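Long-range contacts in uricase (Bacillus fastidiosus, PDB 4R8X), which catalyses, as a urate oxidase, the oxidation of urate, the first of three steps that lead from urate to (S)-allantoin: residues Thr194-Tyr199 / Trp274-Glu279; Gly268-Thr273 / Pro294-Gln299. One frame throughout, in Å; residues are numbered along the deposited sequence.

Contact 1 (Thr194-Tyr199 / Trp274-Glu279)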
ATOM      1  N   THR D 194     -30.788  -4.999   4.524  0.64 28.73           N
ATOM      2  CA  THR D 194     -31.107  -3.792   3.771  0.96 28.14           C
ATOM      3  C   THR D 194     -30.547  -3.911   2.358  1.00 26.98           C
ATOM      4  O   THR D 194     -29.603  -4.666   2.120  0.89 25.77           O
ATOM      5  CB  THR D 194     -30.550  -2.512   4.440  0.60 28.91           C
ATOM      6  OG1 THR D 194     -29.117  -2.526   4.405  0.67 28.52           O
ATOM      7  CG2 THR D 194     -31.024  -2.398   5.883  1.00 30.45           C
ATOM      8  N   ASP D 195     -31.135  -3.172   1.423  0.67 27.10           N
ATOM      9  CA  ASP D 195     -30.680  -3.191   0.037  1.00 27.17           C
ATOM     10  C   ASP D 195     -29.558  -2.188  -0.172  0.92 24.63           C
ATOM     11  O   ASP D 195     -29.686  -1.028   0.199  1.00 23.87           O
ATOM     12  CB  ASP D 195     -31.830  -2.863  -0.915  1.00 29.73           C
ATOM     13  CG  ASP D 195     -32.906  -3.927  -0.924  0.25 32.70           C
ATOM     14  OD1 ASP D 195     -32.569  -5.127  -0.826  1.00 33.57           O
ATOM     15  OD2 ASP D 195     -34.094  -3.560  -1.032  1.00 35.03           O
ATOM     16  N   ARG D 196     -28.461  -2.642  -0.772  1.00 23.68           N
ATOM     17  CA  ARG D 196     -27.343  -1.769  -1.101  1.00 22.08           C
ATOM     18  C   ARG D 196     -26.928  -2.020  -2.543  1.00 19.71           C
ATOM     19  O   ARG D 196     -27.170  -3.096  -3.081  1.00 21.13           O
ATOM     20  CB  ARG D 196     -26.157  -2.035  -0.170  1.00 23.31           C
ATOM     21  CG  ARG D 196     -26.430  -1.773   1.296  1.00 23.76           C
ATOM     22  CD  ARG D 196     -26.650  -3.072   2.048  1.00 24.73           C
ATOM     23  NE  ARG D 196     -25.424  -3.852   2.145  1.00 25.95           N
ATOM     24  CZ  ARG D 196     -25.394  -5.154   2.396  1.00 27.43           C
ATOM     25  NH1 ARG D 196     -26.529  -5.816   2.570  1.00 28.20           N
ATOM     26  NH2 ARG D 196     -24.235  -5.796   2.466  1.00 27.80           N
ATOM     27  N   PRO D 197     -26.294  -1.028  -3.179  1.00 17.91           N
ATOM     28  CA  PRO D 197     -25.816  -1.231  -4.552  1.00 16.67           C
ATOM     29  C   PRO D 197     -24.737  -2.316  -4.588  1.00 15.96           C
ATOM     30  O   PRO D 197     -23.776  -2.247  -3.830  1.00 16.35           O
ATOM     31  CB  PRO D 197     -25.213   0.133  -4.926  1.00 17.40           C
ATOM     32  CG  PRO D 197     -25.777   1.113  -3.935  1.00 19.13           C
ATOM     33  CD  PRO D 197     -26.038   0.335  -2.682  1.00 18.10           C
ATOM     34  N   LEU D 198     -24.904  -3.320  -5.440  1.00 14.92           N
ATOM     35  CA  LEU D 198     -23.885  -4.357  -5.576  1.00 14.71           C
ATOM     36  C   LEU D 198     -22.565  -3.799  -6.118  1.00 13.92           C
ATOM     37  O   LEU D 198     -22.526  -3.180  -7.185  1.00 14.10           O
ATOM     38  CB  LEU D 198     -24.386  -5.487  -6.473  1.00 15.48           C
ATOM     39  CG  LEU D 198     -23.467  -6.705  -6.579  1.00 16.76           C
ATOM     40  CD1 LEU D 198     -23.245  -7.335  -5.211  1.00 17.43           C
ATOM     41  CD2 LEU D 198     -24.030  -7.726  -7.557  1.00 17.44           C
ATOM     42  N   TYR D 199     -21.492  -4.031  -5.368  1.00 12.44           N
ATOM     43  CA  TYR D 199     -20.184  -3.492  -5.698  1.00 12.14           C
ATOM     44  C   TYR D 199     -19.239  -4.684  -5.772  1.00 12.72           C
ATOM     45  O   TYR D 199     -19.047  -5.390  -4.786  1.00 12.99           O
ATOM     46  CB  TYR D 199     -19.764  -2.476  -4.626  1.00 11.69           C
ATOM     47  CG  TYR D 199     -18.444  -1.763  -4.865  1.00 11.08           C
ATOM     48  CD1 TYR D 199     -17.891  -1.647  -6.135  1.00 10.82           C
ATOM     49  CD2 TYR D 199     -17.751  -1.203  -3.802  1.00 11.13           C
ATOM     50  CE1 TYR D 199     -16.689  -0.999  -6.335  1.00 10.85           C
ATOM     51  CE2 TYR D 199     -16.543  -0.564  -3.996  1.00 13.22           C
ATOM     52  CZ  TYR D 199     -16.026  -0.464  -5.262  1.00 12.50           C
ATOM     53  OH  TYR D 199     -14.824   0.164  -5.441  1.00 14.81           O
ATOM     54  N   TRP D 274     -21.177  -1.915   0.076  1.00 13.08           N
ATOM     55  CA  TRP D 274     -21.248  -1.000   1.211  1.00 12.27           C
ATOM     56  C   TRP D 274     -22.295  -1.403   2.260  1.00 13.51           C
ATOM     57  O   TRP D 274     -23.172  -2.233   1.998  1.00 15.29           O
ATOM     58  CB  TRP D 274     -21.614   0.399   0.711  1.00 12.68           C
ATOM     59  CG  TRP D 274     -20.636   1.037  -0.258  1.00 12.70           C
ATOM     60  CD1 TRP D 274     -19.274   0.846  -0.337  1.00 13.58           C
ATOM     61  CD2 TRP D 274     -20.968   1.976  -1.287  1.00 12.48           C
ATOM     62  NE1 TRP D 274     -18.748   1.625  -1.351  1.00 14.34           N
ATOM     63  CE2 TRP D 274     -19.767   2.330  -1.941  1.00 13.02           C
ATOM     64  CE3 TRP D 274     -22.168   2.561  -1.716  1.00 13.34           C
ATOM     65  CZ2 TRP D 274     -19.740   3.242  -3.010  1.00 13.48           C
ATOM     66  CZ3 TRP D 274     -22.136   3.468  -2.764  1.00 14.07           C
ATOM     67  CH2 TRP D 274     -20.928   3.806  -3.394  1.00 14.20           C
ATOM     68  N   ASP D 275     -22.205  -0.781   3.438  1.00 13.63           N
ATOM     69  CA  ASP D 275     -23.230  -0.883   4.472  1.00 14.01           C
ATOM     70  C   ASP D 275     -24.141   0.331   4.378  1.00 13.83           C
ATOM     71  O   ASP D 275     -23.693   1.436   4.059  1.00 14.00           O
ATOM     72  CB  ASP D 275     -22.599  -0.893   5.868  1.00 13.88           C
ATOM     73  CG  ASP D 275     -22.018  -2.247   6.254  1.00 15.31           C
ATOM     74  OD1 ASP D 275     -22.397  -3.265   5.634  1.00 17.25           O
ATOM     75  OD2 ASP D 275     -21.197  -2.299   7.199  1.00 15.14           O
ATOM     76  N   THR D 276     -25.416   0.137   4.681  1.00 14.75           N
ATOM     77  CA  THR D 276     -26.362   1.243   4.763  1.00 15.82           C
ATOM     78  C   THR D 276     -26.186   2.045   6.053  1.00 16.76           C
ATOM     79  O   THR D 276     -26.006   1.472   7.134  1.00 19.25           O
ATOM     80  CB  THR D 276     -27.807   0.724   4.719  1.00 18.15           C
ATOM     81  OG1 THR D 276     -28.015   0.009   3.498  1.00 19.73           O
ATOM     82  CG2 THR D 276     -28.806   1.876   4.817  1.00 18.96           C
ATOM     83  N   VAL D 277     -26.245   3.372   5.947  1.00 17.24           N
ATOM     84  CA  VAL D 277     -26.315   4.211   7.130  1.00 18.41           C
ATOM     85  C   VAL D 277     -27.654   4.923   7.179  1.00 18.61           C
ATOM     86  O   VAL D 277     -28.318   4.936   8.212  1.00 20.37           O
ATOM     87  CB  VAL D 277     -25.192   5.249   7.168  1.00 20.23           C
ATOM     88  CG1 VAL D 277     -25.408   6.195   8.338  1.00 21.15           C
ATOM     89  CG2 VAL D 277     -23.835   4.562   7.261  1.00 21.53           C
ATOM     90  N   VAL D 278     -28.048   5.532   6.064  1.00 18.17           N
ATOM     91  CA  VAL D 278     -29.371   6.143   5.969  1.00 18.52           C
ATOM     92  C   VAL D 278     -30.136   5.515   4.814  1.00 20.13           C
ATOM     93  O   VAL D 278     -29.698   5.573   3.664  1.00 19.98           O
ATOM     94  CB  VAL D 278     -29.312   7.670   5.756  1.00 18.29           C
ATOM     95  CG1 VAL D 278     -30.715   8.253   5.780  1.00 19.04           C
ATOM     96  CG2 VAL D 278     -28.450   8.331   6.826  1.00 18.54           C
ATOM     97  N   GLU D 279     -31.267   4.893   5.130  1.00 22.77           N
ATOM     98  CA  GLU D 279     -32.105   4.270   4.120  1.00 25.51           C
ATOM     99  C   GLU D 279     -32.676   5.335   3.194  1.00 27.00           C
ATOM    100  O   GLU D 279     -33.106   6.393   3.651  0.87 26.92           O
ATOM    101  CB  GLU D 279     -33.250   3.513   4.790  1.00 27.29           C
ATOM    102  CG  GLU D 279     -33.956   2.526   3.884  1.00 29.33           C
ATOM    103  CD  GLU D 279     -33.440   1.117   4.070  0.32 30.82           C
ATOM    104  OE1 GLU D 279     -32.304   0.839   3.647  1.00 32.24           O
ATOM    105  OE2 GLU D 279     -34.165   0.290   4.655  0.71 30.83           O
TER
HETATM  106  O   HOH W   1     -26.079  -2.558   5.778  1.00 29.37           O
HETATM  107  O   HOH W   2     -30.290   0.726   2.039  1.00 34.87           O
HETATM  108  O   HOH W   3     -21.707  -4.693   3.501  1.00 21.12           O
HETATM  109  O   HOH W   4     -22.155  -0.808  -2.367  1.00 16.40           O

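Contact 2 (Gly268-Thr273 / Pro294-Gln299)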
ATOM      1  N   GLY D 268     -12.213 -14.687 -10.637  1.00 13.88           N
ATOM      2  CA  GLY D 268     -11.964 -14.486  -9.222  1.00 13.73           C
ATOM      3  C   GLY D 268     -12.644 -13.176  -8.865  1.00 14.53           C
ATOM      4  O   GLY D 268     -12.404 -12.164  -9.518  1.00 15.12           O
ATOM      5  N   THR D 269     -13.510 -13.193  -7.856  1.00 15.24           N
ATOM      6  CA  THR D 269     -14.289 -12.012  -7.485  1.00 15.63           C
ATOM      7  C   THR D 269     -14.073 -11.569  -6.049  1.00 16.37           C
ATOM      8  O   THR D 269     -13.588 -12.333  -5.223  1.00 17.88           O
ATOM      9  CB  THR D 269     -15.790 -12.300  -7.546  1.00 17.85           C
ATOM     10  OG1 THR D 269     -16.150 -13.073  -6.393  1.00 18.01           O
ATOM     11  CG2 THR D 269     -16.142 -13.081  -8.786  1.00 18.05           C
ATOM     12  N   ASN D 270     -14.455 -10.326  -5.768  1.00 14.90           N
ATOM     13  CA  ASN D 270     -14.735  -9.869  -4.413  1.00 14.92           C
ATOM     14  C   ASN D 270     -16.120  -9.239  -4.407  1.00 13.73           C
ATOM     15  O   ASN D 270     -16.473  -8.491  -5.326  1.00 13.21           O
ATOM     16  CB  ASN D 270     -13.803  -8.736  -3.963  1.00 16.53           C
ATOM     17  CG  ASN D 270     -12.385  -9.177  -3.649  1.00 17.77           C
ATOM     18  OD1 ASN D 270     -11.577  -8.341  -3.245  1.00 18.62           O
ATOM     19  ND2 ASN D 270     -12.064 -10.453  -3.845  1.00 17.78           N
ATOM     20  N   ASN D 271     -16.879  -9.500  -3.352  1.00 13.91           N
ATOM     21  CA  ASN D 271     -18.038  -8.686  -3.018  1.00 12.97           C
ATOM     22  C   ASN D 271     -17.590  -7.579  -2.070  1.00 12.95           C
ATOM     23  O   ASN D 271     -17.147  -7.854  -0.945  1.00 14.36           O
ATOM     24  CB  ASN D 271     -19.123  -9.533  -2.349  1.00 14.16           C
ATOM     25  CG  ASN D 271     -20.447  -8.795  -2.238  1.00 14.92           C
ATOM     26  OD1 ASN D 271     -20.479  -7.569  -2.171  1.00 15.14           O
ATOM     27  ND2 ASN D 271     -21.543  -9.534  -2.236  1.00 17.59           N
ATOM     28  N   ARG D 272     -17.699  -6.330  -2.524  1.00 11.97           N
ATOM     29  CA  ARG D 272     -17.221  -5.177  -1.758  1.00 11.87           C
ATOM     30  C   ARG D 272     -18.353  -4.230  -1.359  1.00 12.38           C
ATOM     31  O   ARG D 272     -18.131  -3.055  -1.033  1.00 13.09           O
ATOM     32  CB  ARG D 272     -16.151  -4.442  -2.560  1.00 12.62           C
ATOM     33  CG  ARG D 272     -14.868  -5.238  -2.705  1.00 12.94           C
ATOM     34  CD  ARG D 272     -14.103  -5.254  -1.392  1.00 13.74           C
ATOM     35  NE  ARG D 272     -12.896  -6.069  -1.482  1.00 13.69           N
ATOM     36  CZ  ARG D 272     -12.017  -6.199  -0.496  1.00 13.86           C
ATOM     37  NH1 ARG D 272     -12.226  -5.583   0.655  1.00 15.56           N
ATOM     38  NH2 ARG D 272     -10.936  -6.942  -0.654  1.00 14.18           N
ATOM     39  N   THR D 273     -19.567  -4.767  -1.331  1.00 12.56           N
ATOM     40  CA  THR D 273     -20.774  -3.967  -1.139  1.00 12.45           C
ATOM     41  C   THR D 273     -20.774  -3.179   0.169  1.00 12.98           C
ATOM     42  O   THR D 273     -20.415  -3.704   1.219  1.00 13.61           O
ATOM     43  CB  THR D 273     -22.025  -4.858  -1.233  1.00 13.74           C
ATOM     44  OG1 THR D 273     -22.064  -5.450  -2.539  1.00 13.56           O
ATOM     45  CG2 THR D 273     -23.306  -4.085  -1.000  1.00 14.24           C
ATOM     46  N   PRO D 294     -13.907  -5.209   7.303  1.00 12.59           N
ATOM     47  CA  PRO D 294     -13.072  -5.793   6.238  1.00 11.95           C
ATOM     48  C   PRO D 294     -13.550  -7.061   5.504  1.00 11.26           C
ATOM     49  O   PRO D 294     -13.273  -7.163   4.305  1.00 10.74           O
ATOM     50  CB  PRO D 294     -11.750  -6.074   6.952  1.00 12.84           C
ATOM     51  CG  PRO D 294     -11.692  -5.019   8.031  1.00 12.60           C
ATOM     52  CD  PRO D 294     -13.120  -4.921   8.520  1.00 12.49           C
ATOM     53  N   PRO D 295     -14.218  -8.009   6.192  1.00 11.50           N
ATOM     54  CA  PRO D 295     -14.449  -9.287   5.503  1.00 11.27           C
ATOM     55  C   PRO D 295     -15.175  -9.124   4.167  1.00 12.45           C
ATOM     56  O   PRO D 295     -16.164  -8.385   4.070  1.00 12.71           O
ATOM     57  CB  PRO D 295     -15.313 -10.054   6.499  1.00 12.20           C
ATOM     58  CG  PRO D 295     -14.894  -9.551   7.817  1.00 13.21           C
ATOM     59  CD  PRO D 295     -14.654  -8.080   7.603  1.00 12.25           C
ATOM     60  N   PHE D 296     -14.659  -9.802   3.142  1.00 12.10           N
ATOM     61  CA  PHE D 296     -15.236  -9.732   1.799  1.00 12.17           C
ATOM     62  C   PHE D 296     -15.643 -11.108   1.273  1.00 11.64           C
ATOM     63  O   PHE D 296     -14.923 -12.084   1.440  1.00 11.37           O
ATOM     64  CB  PHE D 296     -14.275  -9.044   0.821  1.00 13.53           C
ATOM     65  CG  PHE D 296     -12.968  -9.768   0.622  1.00 13.06           C
ATOM     66  CD1 PHE D 296     -12.828 -10.722  -0.393  1.00 11.44           C
ATOM     67  CD2 PHE D 296     -11.871  -9.482   1.426  1.00 13.67           C
ATOM     68  CE1 PHE D 296     -11.620 -11.388  -0.588  1.00 12.38           C
ATOM     69  CE2 PHE D 296     -10.657 -10.139   1.228  1.00 13.46           C
ATOM     70  CZ  PHE D 296     -10.536 -11.097   0.232  1.00 12.61           C
ATOM     71  N   GLY D 297     -16.809 -11.189   0.647  1.00 12.44           N
ATOM     72  CA  GLY D 297     -17.170 -12.406  -0.051  1.00 11.78           C
ATOM     73  C   GLY D 297     -16.284 -12.566  -1.273  1.00 11.95           C
ATOM     74  O   GLY D 297     -15.849 -11.572  -1.865  1.00 13.50           O
ATOM     75  N   PHE D 298     -16.007 -13.810  -1.650  1.00 12.95           N
ATOM     76  CA  PHE D 298     -15.303 -14.071  -2.892  1.00 12.76           C
ATOM     77  C   PHE D 298     -15.802 -15.355  -3.538  1.00 12.72           C
ATOM     78  O   PHE D 298     -16.368 -16.227  -2.873  1.00 13.23           O
ATOM     79  CB  PHE D 298     -13.778 -14.099  -2.695  1.00 12.44           C
ATOM     80  CG  PHE D 298     -13.272 -15.279  -1.905  1.00 12.41           C
ATOM     81  CD1 PHE D 298     -12.907 -16.451  -2.541  1.00 13.16           C
ATOM     82  CD2 PHE D 298     -13.146 -15.208  -0.526  1.00 12.85           C
ATOM     83  CE1 PHE D 298     -12.426 -17.536  -1.819  1.00 13.05           C
ATOM     84  CE2 PHE D 298     -12.677 -16.287   0.213  1.00 12.96           C
ATOM     85  CZ  PHE D 298     -12.308 -17.457  -0.434  1.00 13.10           C
ATOM     86  N   GLN D 299     -15.598 -15.440  -4.847  1.00 13.70           N
ATOM     87  CA  GLN D 299     -15.974 -16.604  -5.640  1.00 14.06           C
ATOM     88  C   GLN D 299     -14.844 -16.923  -6.611  1.00 14.25           C
ATOM     89  O   GLN D 299     -14.163 -16.018  -7.102  1.00 15.71           O
ATOM     90  CB  GLN D 299     -17.250 -16.328  -6.433  1.00 15.51           C
ATOM     91  CG  GLN D 299     -18.524 -16.221  -5.602  1.00 17.90           C
ATOM     92  CD  GLN D 299     -18.707 -14.852  -4.975  1.00 20.09           C
ATOM     93  OE1 GLN D 299     -18.209 -13.855  -5.487  1.00 21.33           O
ATOM     94  NE2 GLN D 299     -19.429 -14.799  -3.859  1.00 21.12           N
TER
HETATM   95  O   HOH W   5     -17.357  -6.729   1.564  1.00 19.38           O
HETATM   96  O   HOH W   6     -21.070 -12.611  -2.167  1.00 33.54           O
HETATM   97  O   HOH W   7     -11.065  -6.025   3.221  1.00 13.21           O
HETATM   98  O   HOH W   8     -14.965  -5.767   2.414  1.00 22.34           O

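Contact 1 (Thr194-Tyr199 / Trp274-Glu279)
R196 reaches over the carbonyl of W274 and the hydroxyl of T276. Its chain runs beside W274 O all the way from CB, 3.7 Å from that oxygen, to NE, and CG also rests against T276 OG1 at 3.2 Å, with CD near the same hydroxyl. Bends at chi2 (103°) and chi3 (69°) put CD and then NE beside the carbonyl, where NE donates a nearly straight bond of 2.8 Å to W274 O, in the guanidinium plane and close to the C=O axis. At the tip, NH1 returns to T194 O of its own segment in a weak bond, while NH2 donates to a water that also lies within hydrogen-bonding distance of D275 OD1. The other oxygen of D275 forms a salt bridge with R293 of a third subunit. Beyond the arginine, a second water ties D195 O to T276 OG1 and E279 OE1. The edge of Y199 is turned to the face of the W274 five-membered ring, an offset edge-to-face pair with planes at 60°, and F15 of a second subunit stacks on the indole. R196 is a predicted urate-binding residue, and its anchoring on a backbone carbonyl is consistent with a uricase active site in which the arginine is held by second-shell contacts.

Contact 2 (Gly268-Thr273 / Pro294-Gln299)
F296 has its CG between backbone N and carbonyl carbon (chi1 63°); R272 bends at chi2 (-74°), which sets CD, and the extended remainder of its chain carries the guanidinium over the phenylalanine. The guanidinium lies almost parallel to the ring, planes at 22° and centres 4.3 Å apart, with NH2 nearest, 3.4 Å from CD2. N270 shares that face: its ND2 sits 3.4 Å from F296 CE1. The same amide steadies the arginine: R272 presents NE and NH2 side-on, both donating to N270 OD1 from the same face of the amide, tilted out of its plane, while ND2 donates to T269 O at 2.8 Å. An alanine at N270 would probably leave R272 NE and NH2 without that acceptor, open a gap over the CD1 and CE1 side of F296 and let the guanidinium turn more readily. A water carries R272 NH1 on to P294 O. Behind these side chains the antiparallel strands are joined by T269 N to Q299 O (3.0 Å) and N271 N to G297 O (2.8 Å), and G297 suits the spot, since a CB there would crowd N271 CB. Strand 296-304 also pairs with a strand of a fourth subunit, carrying the sheet across the interface. N271 OD1 accepts from T273 N, an Asx turn, and from T273 OG1, while ND2 shares a water with Q299 NE2. For this predicted ligand-binding asparagine the chemistry implies an amide whose oxygen is taken up by two T273 donors, which probably fixes its rotation, while ND2 donates to a water.

Overall arrangement
Along the chain the four segments alternate: 194-199, then 268-273 running straight on into 274-279, then 294-299. The two contacts therefore cross in sequence, their centres 15 Å apart on the same side of the chain's centre. Strands 198-208, 262-271 and 296-304 are successive neighbours in the large antiparallel sheet, whereas 275-278 pairs with 288-290 in a separate small one. Contact 1 lies where the chain enters strand 198-208 and where it has left strand 262-271, and contact 2 farther along the sheet. They meet directly: Y199 O and R272 N probably hydrogen-bond. The shared sheet places the predicted ligand-binding residues R196 and N271 near each other, consistent with one site close to subunit interfaces of the tetramer.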